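Long-range contact in arylsulfatase (Pseudoalteromonas sp. MB47, PDB 7AJ0), which probably removes sulfate groups from the algal polysaccharide fucoidan by hydrolysis, as a calcium-containing sulfatase that assembles into a hexamer: residues 58-62 against 269-273. Sequence-based numbering, arbitrary orientation.
Sequences LVDDL and SKIHN. With CA (calcium ion), chain G.
Asp60 pairs its backbone with both sides of the cis peptide between Lys270 and Ile271: Asp60 N donates to Lys270 O (2.9 Å), and Ile271 N returns a bond to Asp60 O (2.8 Å). The cis peptide puts this acceptor and donor on one side, where a single residue can answer both. Aspartate suits positions 60 and 61 because one oxygen serves the metal and the other a lysine: Asp60 OD1 and Asp61 OD1 bind calcium at 2.2 and 2.3 Å, Cys102, Asp325 and Asn326 completing the site, while the OD2 atoms form salt bridges with Lys157 and Lys345 respectively. His272 swings its ring away from its own backbone N (chi1 -153°), which brings CD2 within 3.1 Å of Asp60 OD2, at the ring edge; Asp61 OD2 approaches obliquely. His272 ND1 donates to Asn273 O almost straight (167°), fixing the ring's rotation. Replacing the imidazole with an alanine here is likely to open a gap beside both carboxylates and leave Asn273 O without the ND1 donor. Ile271 extends an apolar arm to Leu62, CD1 to CD1 at 4.3 Å. The contact joins the C-terminal end of strand 53-59 and the turn after it to the loop following parallel strand 262-267; Leu62 and Lys270 touch helix 290-311, and His272 touches Cys102 of helix 102-111.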
ATOM      1  N   LEU A  58      36.247  15.145  -1.395  1.00 22.18           N
ATOM      2  CA  LEU A  58      35.121  14.388  -1.929  1.00 22.02           C
ATOM      3  C   LEU A  58      34.833  13.233  -0.979  1.00 22.03           C
ATOM      4  O   LEU A  58      35.571  12.245  -0.947  1.00 22.27           O
ATOM      5  CB  LEU A  58      35.434  13.894  -3.336  1.00 22.18           C
ATOM      6  CG  LEU A  58      34.285  13.312  -4.154  1.00 22.07           C
ATOM      7  CD1 LEU A  58      33.202  14.348  -4.412  1.00 26.64           C
ATOM      8  CD2 LEU A  58      34.834  12.766  -5.463  1.00 28.00           C
ATOM      9  N   VAL A  59      33.766  13.363  -0.205  1.00 21.83           N
ATOM     10  CA  VAL A  59      33.323  12.302   0.692  1.00 21.86           C
ATOM     11  C   VAL A  59      32.376  11.386  -0.069  1.00 21.82           C
ATOM     12  O   VAL A  59      31.600  11.835  -0.920  1.00 21.66           O
ATOM     13  CB  VAL A  59      32.651  12.885   1.948  1.00 21.75           C
ATOM     14  CG1 VAL A  59      32.377  11.784   2.959  1.00 22.34           C
ATOM     15  CG2 VAL A  59      33.526  13.967   2.557  1.00 29.78           C
ATOM     16  N   ASP A  60      32.435  10.095   0.239  1.00 22.00           N
ATOM     17  CA  ASP A  60      31.670   9.086  -0.480  1.00 22.06           C
ATOM     18  C   ASP A  60      30.345   8.833   0.229  1.00 23.01           C
ATOM     19  O   ASP A  60      30.320   8.574   1.436  1.00 22.01           O
ATOM     20  CB  ASP A  60      32.481   7.793  -0.586  1.00 22.41           C
ATOM     21  CG  ASP A  60      31.949   6.847  -1.645  1.00 22.56           C
ATOM     22  OD1 ASP A  60      30.949   7.185  -2.305  1.00 25.19           O
ATOM     23  OD2 ASP A  60      32.539   5.761  -1.820  1.00 30.07           O
ATOM     24  N   ASP A  61      29.248   8.924  -0.527  1.00 21.82           N
ATOM     25  CA  ASP A  61      27.916   8.567  -0.035  1.00 21.78           C
ATOM     26  C   ASP A  61      27.527   9.384   1.193  1.00 21.64           C
ATOM     27  O   ASP A  61      26.903   8.877   2.127  1.00 21.74           O
ATOM     28  CB  ASP A  61      27.829   7.069   0.270  1.00 22.07           C
ATOM     29  CG  ASP A  61      27.917   6.210  -0.978  1.00 22.26           C
ATOM     30  OD1 ASP A  61      28.045   6.779  -2.080  1.00 22.17           O
ATOM     31  OD2 ASP A  61      27.851   4.969  -0.860  1.00 22.56           O
ATOM     32  N   LEU A  62      27.886  10.664   1.188  1.00 21.47           N
ATOM     33  CA  LEU A  62      27.561  11.564   2.285  1.00 21.40           C
ATOM     34  C   LEU A  62      26.245  12.274   1.993  1.00 21.30           C
ATOM     35  O   LEU A  62      26.076  12.868   0.924  1.00 21.13           O
ATOM     36  CB  LEU A  62      28.676  12.589   2.487  1.00 21.38           C
ATOM     37  CG  LEU A  62      28.533  13.512   3.699  1.00 21.39           C
ATOM     38  CD1 LEU A  62      28.860  12.751   4.976  1.00 21.60           C
ATOM     39  CD2 LEU A  62      29.415  14.745   3.558  1.00 29.39           C
ATOM     40  N   SER A 269      37.583   7.225   1.142  1.00 23.49           N
ATOM     41  CA  SER A 269      36.856   5.968   1.014  1.00 23.60           C
ATOM     42  C   SER A 269      35.564   6.011   1.822  1.00 23.33           C
ATOM     43  O   SER A 269      34.534   5.480   1.394  1.00 23.26           O
ATOM     44  CB  SER A 269      37.722   4.797   1.469  1.00 25.94           C
ATOM     45  OG  SER A 269      36.967   3.596   1.477  1.00 24.24           O
ATOM     46  N   LYS A 270      35.600   6.635   2.994  1.00 23.24           N
ATOM     47  CA  LYS A 270      34.394   6.807   3.793  1.00 25.92           C
ATOM     48  C   LYS A 270      33.435   7.762   3.088  1.00 22.64           C
ATOM     49  O   LYS A 270      33.858   8.638   2.330  1.00 22.51           O
ATOM     50  CB  LYS A 270      34.757   7.328   5.179  1.00 23.10           C
ATOM     51  CG  LYS A 270      35.458   6.300   6.046  1.00 23.52           C
ATOM     52  CD  LYS A 270      36.300   6.957   7.129  1.00 23.67           C
ATOM     53  CE  LYS A 270      36.973   5.908   8.007  1.00 24.14           C
ATOM     54  NZ  LYS A 270      37.827   4.968   7.224  1.00 24.44           N
ATOM     55  N   ILE A 271      32.127   7.599   3.338  1.00 22.50           N
ATOM     56  CA  ILE A 271      31.571   6.642   4.280  1.00 22.69           C
ATOM     57  C   ILE A 271      30.893   5.474   3.562  1.00 22.82           C
ATOM     58  O   ILE A 271      29.813   5.027   3.953  1.00 22.84           O
ATOM     59  CB  ILE A 271      30.548   7.330   5.224  1.00 22.73           C
ATOM     60  CG1 ILE A 271      29.437   8.005   4.411  1.00 22.22           C
ATOM     61  CG2 ILE A 271      31.241   8.353   6.108  1.00 22.51           C
ATOM     62  CD1 ILE A 271      28.290   8.507   5.256  1.00 28.53           C
ATOM     63  N   HIS A 272      31.525   4.989   2.498  1.00 22.95           N
ATOM     64  CA  HIS A 272      31.015   3.822   1.795  1.00 23.17           C
ATOM     65  C   HIS A 272      31.082   2.594   2.698  1.00 23.56           C
ATOM     66  O   HIS A 272      31.995   2.444   3.514  1.00 23.75           O
ATOM     67  CB  HIS A 272      31.822   3.574   0.521  1.00 23.32           C
ATOM     68  CG  HIS A 272      31.058   2.864  -0.553  1.00 23.44           C
ATOM     69  ND1 HIS A 272      30.692   1.539  -0.458  1.00 23.81           N
ATOM     70  CD2 HIS A 272      30.601   3.296  -1.753  1.00 23.30           C
ATOM     71  CE1 HIS A 272      30.038   1.186  -1.551  1.00 23.88           C
ATOM     72  NE2 HIS A 272      29.968   2.234  -2.351  1.00 23.58           N
ATOM     73  N   ASN A 273      30.100   1.711   2.551  1.00 23.71           N
ATOM     74  CA  ASN A 273      30.123   0.451   3.287  1.00 24.16           C
ATOM     75  C   ASN A 273      31.180  -0.476   2.694  1.00 24.57           C
ATOM     76  O   ASN A 273      31.504  -0.393   1.507  1.00 24.55           O
ATOM     77  CB  ASN A 273      28.751  -0.219   3.241  1.00 28.25           C
ATOM     78  CG  ASN A 273      28.517  -0.984   1.951  1.00 24.47           C
ATOM     79  OD1 ASN A 273      28.371  -0.393   0.882  1.00 24.23           O
ATOM     80  ND2 ASN A 273      28.473  -2.308   2.049  1.00 24.97           N
TER
HETATM   81 CA    CA G 600      29.398   7.278  -3.829  1.00 22.07          CA
HETATM   82  O   HOH W   1      27.896   3.020   0.767  1.00 22.07           O